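Capsid polyprotein VP90 (Turkey astrovirus 2, PDB 3TS3) probably self-assembles into the icosahedral immature capsid of the virus, the part here being its projection (spike) domain. Local coordinates at residues Asn50-Pro55 with Thr125-Gln130; Ala74-Ile79 with Thr172-Ala177. All blocks are in the same frame, centred on the assembly; numbering follows the deposited sequence.

Contact 1 (Asn50-Pro55 with Thr125-Gln130). Unlike the reference sequence in segment 50-55: Ile54 (reference Thr).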
loop_
_atom_site.group_PDB
_atom_site.type_symbol
_atom_site.label_atom_id
_atom_site.label_comp_id
_atom_site.label_asym_id
_atom_site.label_seq_id
_atom_site.Cartn_x
_atom_site.Cartn_y
_atom_site.Cartn_z
ATOM N N ASN C 50 8.171 -23.814 -9.586
ATOM C CA ASN C 50 9.169 -24.341 -10.500
ATOM C C ASN C 50 10.135 -23.248 -10.948
ATOM O O ASN C 50 9.724 -22.142 -11.219
ATOM C CB ASN C 50 8.512 -25.004 -11.709
ATOM C CG ASN C 50 9.484 -25.850 -12.501
ATOM O OD1 ASN C 50 10.273 -26.588 -11.939
ATOM N ND2 ASN C 50 9.416 -25.747 -13.813
ATOM N N GLN C 51 11.413 -23.571 -11.062
ATOM C CA GLN C 51 12.360 -22.585 -11.549
ATOM C C GLN C 51 12.143 -22.299 -13.031
ATOM O O GLN C 51 12.111 -23.209 -13.847
ATOM C CB GLN C 51 13.782 -23.103 -11.352
ATOM C CG GLN C 51 14.848 -22.288 -12.048
ATOM C CD GLN C 51 15.124 -20.980 -11.360
ATOM O OE1 GLN C 51 14.743 -20.775 -10.216
ATOM N NE2 GLN C 51 15.814 -20.088 -12.056
ATOM N N ILE C 52 12.020 -21.020 -13.361
ATOM C CA ILE C 52 11.964 -20.567 -14.734
ATOM C C ILE C 52 13.095 -19.566 -14.916
ATOM O O ILE C 52 13.177 -18.585 -14.196
ATOM C CB ILE C 52 10.606 -19.907 -15.072
ATOM C CG1 ILE C 52 9.450 -20.859 -14.752
ATOM C CG2 ILE C 52 10.554 -19.502 -16.534
ATOM C CD1 ILE C 52 8.078 -20.241 -14.953
ATOM N N THR C 53 13.991 -19.846 -15.856
ATOM C CA THR C 53 15.303 -19.074 -15.882
ATOM C C THR C 53 15.254 -17.827 -16.752
ATOM O O THR C 53 15.897 -16.846 -16.400
ATOM C CB THR C 53 16.432 -19.946 -16.461
ATOM O OG1 THR C 53 16.000 -20.522 -17.700
ATOM C CG2 THR C 53 16.830 -21.044 -15.474
ATOM N N ILE C 54 14.446 -17.840 -17.802
ATOM C CA ILE C 54 14.299 -16.648 -18.624
ATOM C C ILE C 54 12.821 -16.375 -18.842
ATOM O O ILE C 54 12.318 -16.435 -19.948
ATOM C CB ILE C 54 15.008 -16.822 -19.981
ATOM C CG1 ILE C 54 16.416 -17.373 -19.761
ATOM C CG2 ILE C 54 15.073 -15.498 -20.734
ATOM C CD1 ILE C 54 17.141 -17.645 -21.029
ATOM N N PRO C 55 12.133 -16.062 -17.757
ATOM C CA PRO C 55 10.708 -15.748 -17.838
ATOM C C PRO C 55 10.434 -14.412 -18.535
ATOM O O PRO C 55 11.232 -13.490 -18.441
ATOM C CB PRO C 55 10.289 -15.676 -16.367
ATOM C CG PRO C 55 11.527 -15.251 -15.657
ATOM C CD PRO C 55 12.641 -15.971 -16.378
ATOM N N THR C 125 5.238 -15.066 -24.525
ATOM C CA THR C 125 5.233 -15.194 -23.078
ATOM C C THR C 125 5.995 -16.467 -22.759
ATOM O O THR C 125 5.513 -17.561 -22.972
ATOM C CB THR C 125 3.798 -15.307 -22.547
ATOM O OG1 THR C 125 3.118 -14.066 -22.745
ATOM C CG2 THR C 125 3.794 -15.649 -21.065
ATOM N N ASN C 126 7.225 -16.301 -22.304
ATOM C CA ASN C 126 8.071 -17.444 -22.035
ATOM C C ASN C 126 7.977 -17.942 -20.591
ATOM O O ASN C 126 8.774 -17.587 -19.734
ATOM C CB ASN C 126 9.485 -17.136 -22.512
ATOM C CG ASN C 126 9.556 -17.063 -24.033
ATOM O OD1 ASN C 126 10.058 -16.101 -24.610
ATOM N ND2 ASN C 126 9.026 -18.085 -24.685
ATOM N N LEU C 127 6.979 -18.782 -20.358
ATOM C CA LEU C 127 6.684 -19.360 -19.058
ATOM C C LEU C 127 6.325 -20.823 -19.234
ATOM O O LEU C 127 5.925 -21.231 -20.309
ATOM C CB LEU C 127 5.508 -18.640 -18.395
ATOM C CG LEU C 127 5.660 -17.144 -18.116
ATOM C CD1 LEU C 127 4.368 -16.597 -17.530
ATOM C CD2 LEU C 127 6.822 -16.899 -17.163
ATOM N N ASP C 128 6.388 -21.576 -18.148
ATOM C CA ASP C 128 6.091 -22.992 -18.184
ATOM C C ASP C 128 4.678 -23.193 -18.689
ATOM O O ASP C 128 3.820 -22.361 -18.469
ATOM C CB ASP C 128 6.101 -23.566 -16.774
ATOM C CG ASP C 128 7.482 -23.723 -16.203
ATOM O OD1 ASP C 128 7.552 -24.153 -15.046
ATOM O OD2 ASP C 128 8.477 -23.460 -16.899
ATOM N N GLU C 129 4.443 -24.332 -19.326
ATOM C CA GLU C 129 3.129 -24.638 -19.861
ATOM C C GLU C 129 2.110 -24.638 -18.734
ATOM O O GLU C 129 1.044 -24.071 -18.860
ATOM C CB GLU C 129 3.141 -26.054 -20.457
ATOM C CG GLU C 129 4.017 -26.271 -21.671
ATOM C CD GLU C 129 3.955 -27.708 -22.184
ATOM O OE1 GLU C 129 4.259 -28.638 -21.420
ATOM O OE2 GLU C 129 3.604 -27.902 -23.356
ATOM N N GLN C 130 2.451 -25.268 -17.620
ATOM C CA GLN C 130 1.535 -25.368 -16.496
ATOM C C GLN C 130 1.194 -23.997 -15.926
ATOM O O GLN C 130 0.074 -23.746 -15.521
ATOM C CB GLN C 130 2.134 -26.252 -15.401
ATOM C CG GLN C 130 1.184 -26.594 -14.273
ATOM C CD GLN C 130 0.298 -27.776 -14.602
ATOM O OE1 GLN C 130 -0.707 -27.640 -15.291
ATOM N NE2 GLN C 130 0.677 -28.947 -14.110
HETATM O O HOH W 1 11.075 -23.939 -16.362
#
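Asp128 reaches from the residue just ahead of helix 129-135 to the end of strand 47-52, where Asn50 and Ile52 receive it. Its CB is directed at the strand, and with CG anti to its own carbonyl carbon (chi1 -74°) the carboxylate carbon lies 3.7 Å from Ile52 CD1. Beyond CG the two oxygens part company. OD1 accepts a nearly straight hydrogen bond from Asn50 ND2, 2.7 Å long with 175° at the hydrogen; it is met on the syn side, 23° out of the carboxylate plane. The same oxygen is also hydrogen-bonded to Tyr48 OH, so two bonds grip it. OD2 lies 3.5 Å from Ile52 CG1 and takes a hydrogen bond from a water that also donates to Gln51 O. The link is between an edge strand of the antiparallel sheet, pairing within this chain with 76-81 alone, and the N-cap residue of a helix, although the Asp128 side chain makes no capping bond. Further along, beyond the strand end, Leu127 CD2 packs 3.8 Å from Pro55 CB, and Pro55 CA makes a CH...O contact of 3.3 Å with Asn126 O, while Ser56 OG is hydrogen-bonded to Asn126 N.

Contact 2 (Ala74-Ile79 with Thr172-Ala177)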
loop_
_atom_site.group_PDB
_atom_site.type_symbol
_atom_site.label_atom_id
_atom_site.label_comp_id
_atom_site.label_asym_id
_atom_site.label_seq_id
_atom_site.Cartn_x
_atom_site.Cartn_y
_atom_site.Cartn_z
ATOM N N ALA C 74 13.095 -17.048 -11.235
ATOM C CA ALA C 74 12.549 -17.386 -9.925
ATOM C C ALA C 74 11.983 -18.801 -9.871
ATOM O O ALA C 74 11.728 -19.401 -10.896
ATOM C CB ALA C 74 11.478 -16.385 -9.531
ATOM N N SER C 75 11.798 -19.320 -8.663
ATOM C CA SER C 75 11.182 -20.630 -8.460
ATOM C C SER C 75 9.769 -20.567 -7.871
ATOM O O SER C 75 9.077 -21.568 -7.827
ATOM C CB SER C 75 12.064 -21.509 -7.567
ATOM O OG SER C 75 13.272 -21.875 -8.212
ATOM N N TRP C 76 9.363 -19.401 -7.381
ATOM C CA TRP C 76 8.046 -19.255 -6.771
ATOM C C TRP C 76 7.209 -18.202 -7.502
ATOM O O TRP C 76 7.537 -17.032 -7.523
ATOM C CB TRP C 76 8.188 -18.933 -5.281
ATOM C CG TRP C 76 8.885 -20.027 -4.511
ATOM C CD1 TRP C 76 10.215 -20.105 -4.216
ATOM C CD2 TRP C 76 8.285 -21.201 -3.951
ATOM N NE1 TRP C 76 10.478 -21.252 -3.512
ATOM C CE2 TRP C 76 9.307 -21.935 -3.326
ATOM C CE3 TRP C 76 6.978 -21.698 -3.910
ATOM C CZ2 TRP C 76 9.069 -23.136 -2.681
ATOM C CZ3 TRP C 76 6.746 -22.893 -3.262
ATOM C CH2 TRP C 76 7.784 -23.595 -2.653
ATOM N N TRP C 77 6.126 -18.669 -8.100
ATOM C CA TRP C 77 5.282 -17.863 -8.958
ATOM C C TRP C 77 3.910 -17.712 -8.337
ATOM O O TRP C 77 3.351 -18.658 -7.830
ATOM C CB TRP C 77 5.235 -18.494 -10.351
ATOM C CG TRP C 77 6.606 -18.524 -10.929
ATOM C CD1 TRP C 77 7.494 -19.556 -10.887
ATOM C CD2 TRP C 77 7.279 -17.440 -11.573
ATOM N NE1 TRP C 77 8.671 -19.189 -11.495
ATOM C CE2 TRP C 77 8.561 -17.894 -11.926
ATOM C CE3 TRP C 77 6.913 -16.136 -11.905
ATOM C CZ2 TRP C 77 9.479 -17.080 -12.577
ATOM C CZ3 TRP C 77 7.816 -15.342 -12.553
ATOM C CH2 TRP C 77 9.083 -15.813 -12.889
ATOM N N ASN C 78 3.410 -16.491 -8.341
ATOM C CA ASN C 78 2.182 -16.180 -7.647
ATOM C C ASN C 78 1.148 -15.520 -8.536
ATOM O O ASN C 78 1.421 -14.524 -9.160
ATOM C CB ASN C 78 2.521 -15.270 -6.468
ATOM C CG ASN C 78 3.589 -15.866 -5.577
ATOM O OD1 ASN C 78 3.298 -16.677 -4.724
ATOM N ND2 ASN C 78 4.831 -15.470 -5.787
ATOM N N ILE C 79 -0.041 -16.107 -8.576
ATOM C CA ILE C 79 -1.156 -15.544 -9.309
ATOM C C ILE C 79 -2.180 -15.123 -8.258
ATOM O O ILE C 79 -2.899 -15.954 -7.718
ATOM C CB ILE C 79 -1.770 -16.607 -10.238
ATOM C CG1 ILE C 79 -0.689 -17.221 -11.127
ATOM C CG2 ILE C 79 -2.864 -16.011 -11.091
ATOM C CD1 ILE C 79 -1.133 -18.446 -11.894
ATOM N N THR C 172 11.184 -14.696 -3.874
ATOM C CA THR C 172 12.452 -15.389 -3.670
ATOM C C THR C 172 12.294 -16.717 -2.938
ATOM O O THR C 172 13.113 -17.610 -3.085
ATOM C CB THR C 172 13.459 -14.514 -2.942
ATOM O OG1 THR C 172 12.903 -14.106 -1.692
ATOM C CG2 THR C 172 13.794 -13.300 -3.771
ATOM N N GLU C 173 11.244 -16.828 -2.131
ATOM C CA GLU C 173 11.008 -18.014 -1.317
ATOM C C GLU C 173 9.519 -18.333 -1.250
ATOM O O GLU C 173 8.684 -17.546 -1.689
ATOM C CB GLU C 173 11.585 -17.859 0.102
ATOM C CG GLU C 173 13.087 -17.549 0.168
ATOM C CD GLU C 173 13.964 -18.665 -0.365
ATOM O OE1 GLU C 173 13.481 -19.793 -0.543
ATOM O OE2 GLU C 173 15.148 -18.396 -0.618
ATOM N N ASP C 174 9.208 -19.494 -0.688
ATOM C CA ASP C 174 7.837 -19.979 -0.580
ATOM C C ASP C 174 7.027 -18.956 0.213
ATOM O O ASP C 174 7.407 -18.599 1.310
ATOM C CB ASP C 174 7.906 -21.302 0.192
ATOM C CG ASP C 174 6.575 -22.017 0.306
ATOM O OD1 ASP C 174 5.553 -21.483 -0.136
ATOM O OD2 ASP C 174 6.569 -23.141 0.842
ATOM N N PRO C 175 5.921 -18.484 -0.357
ATOM C CA PRO C 175 5.041 -17.531 0.331
ATOM C C PRO C 175 4.226 -18.226 1.418
ATOM O O PRO C 175 3.594 -17.574 2.233
ATOM C CB PRO C 175 4.138 -17.015 -0.791
ATOM C CG PRO C 175 4.108 -18.116 -1.785
ATOM C CD PRO C 175 5.486 -18.728 -1.742
ATOM N N GLY C 176 4.264 -19.551 1.408
ATOM C CA GLY C 176 3.494 -20.372 2.324
ATOM C C GLY C 176 2.279 -20.963 1.634
ATOM O O GLY C 176 1.744 -20.386 0.715
ATOM N N ALA C 177 1.842 -22.123 2.108
ATOM C CA ALA C 177 0.704 -22.814 1.529
ATOM C C ALA C 177 -0.556 -21.965 1.635
ATOM O O ALA C 177 -1.409 -22.019 0.775
ATOM C CB ALA C 177 0.501 -24.169 2.187
HETATM O O HOH W 2 12.259 -18.011 -6.258
#
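The start of an Asx turn in the loop after strand 164-171, with the residue before it, forms the surface against which Trp76, on strand 76-81 of the spike domain's antiparallel sheet, lays its indole. The turn is defined by Gly176 N donating to Asp174 OD1 at 2.8 Å; the donor stands well above the carboxylate plane. At the backbone angles of Gly176 a CB would be jammed against the carbonyl oxygen of Pro175.

Trp76 CG is anti to the carbonyl carbon (chi1 -62°), which sets it beside the backbone N. One face of the ring is spread over the backbone from Glu173 to Asp174. Asp174 CA sits over the ring centre, 3.6 Å above the plane, whereas Glu173 C lies toward the rim, 3.5 Å from Trp76 CD1. Asp174 CB makes a CH-pi contact, 3.7 Å from the centroid of the Trp76 six-membered ring and 15° off its normal. Beyond CB, the carboxylate lies almost parallel to the indole, 4° between planes, with CG 3.6 Å from Trp76 CH2. Pro175 extends the patch: its CD approaches Trp76 CE3 obliquely, and its CG lies 3.4 Å from Asn78 OD1, an oxygen that is hydrogen-bonded to Tyr179 OH. At the other end, a water accepts from Ser75 N and donates weakly to Thr172 O.

No direct hydrogen bond joins the two segments, so the contact rests on a flat ring laid against peptide and CH groups. Asp174 OD1 takes both the salt bridge from Arg47 NH1 and the bond from Gly176 N. A carboxylate parallel to a pi face would probably gain little from it, which is consistent with the two bonds to OD1 setting its rotation.

Contacts 1 and 2 lie with their centres about 13 Å apart, on the same side of the chain's centre, and share one antiparallel sheet in which strands 47-52 and 76-81 are neighbours. They meet directly: Ile52 N of contact 1 lies 3.0 Å from Ala74 O of contact 2, a probable backbone hydrogen bond, and a weak hydrogen bond joins Trp77 NE1 to Asn50 O, 3.1 Å apart. Trp77 also touches Ile52 and Pro55 with its side chain, whereas the neighbouring Trp76 turns to the 172-177 loop. The adjacent strands thus tie a helix start and a loop to the same sheet. Along the chain the four segments alternate between the two contacts.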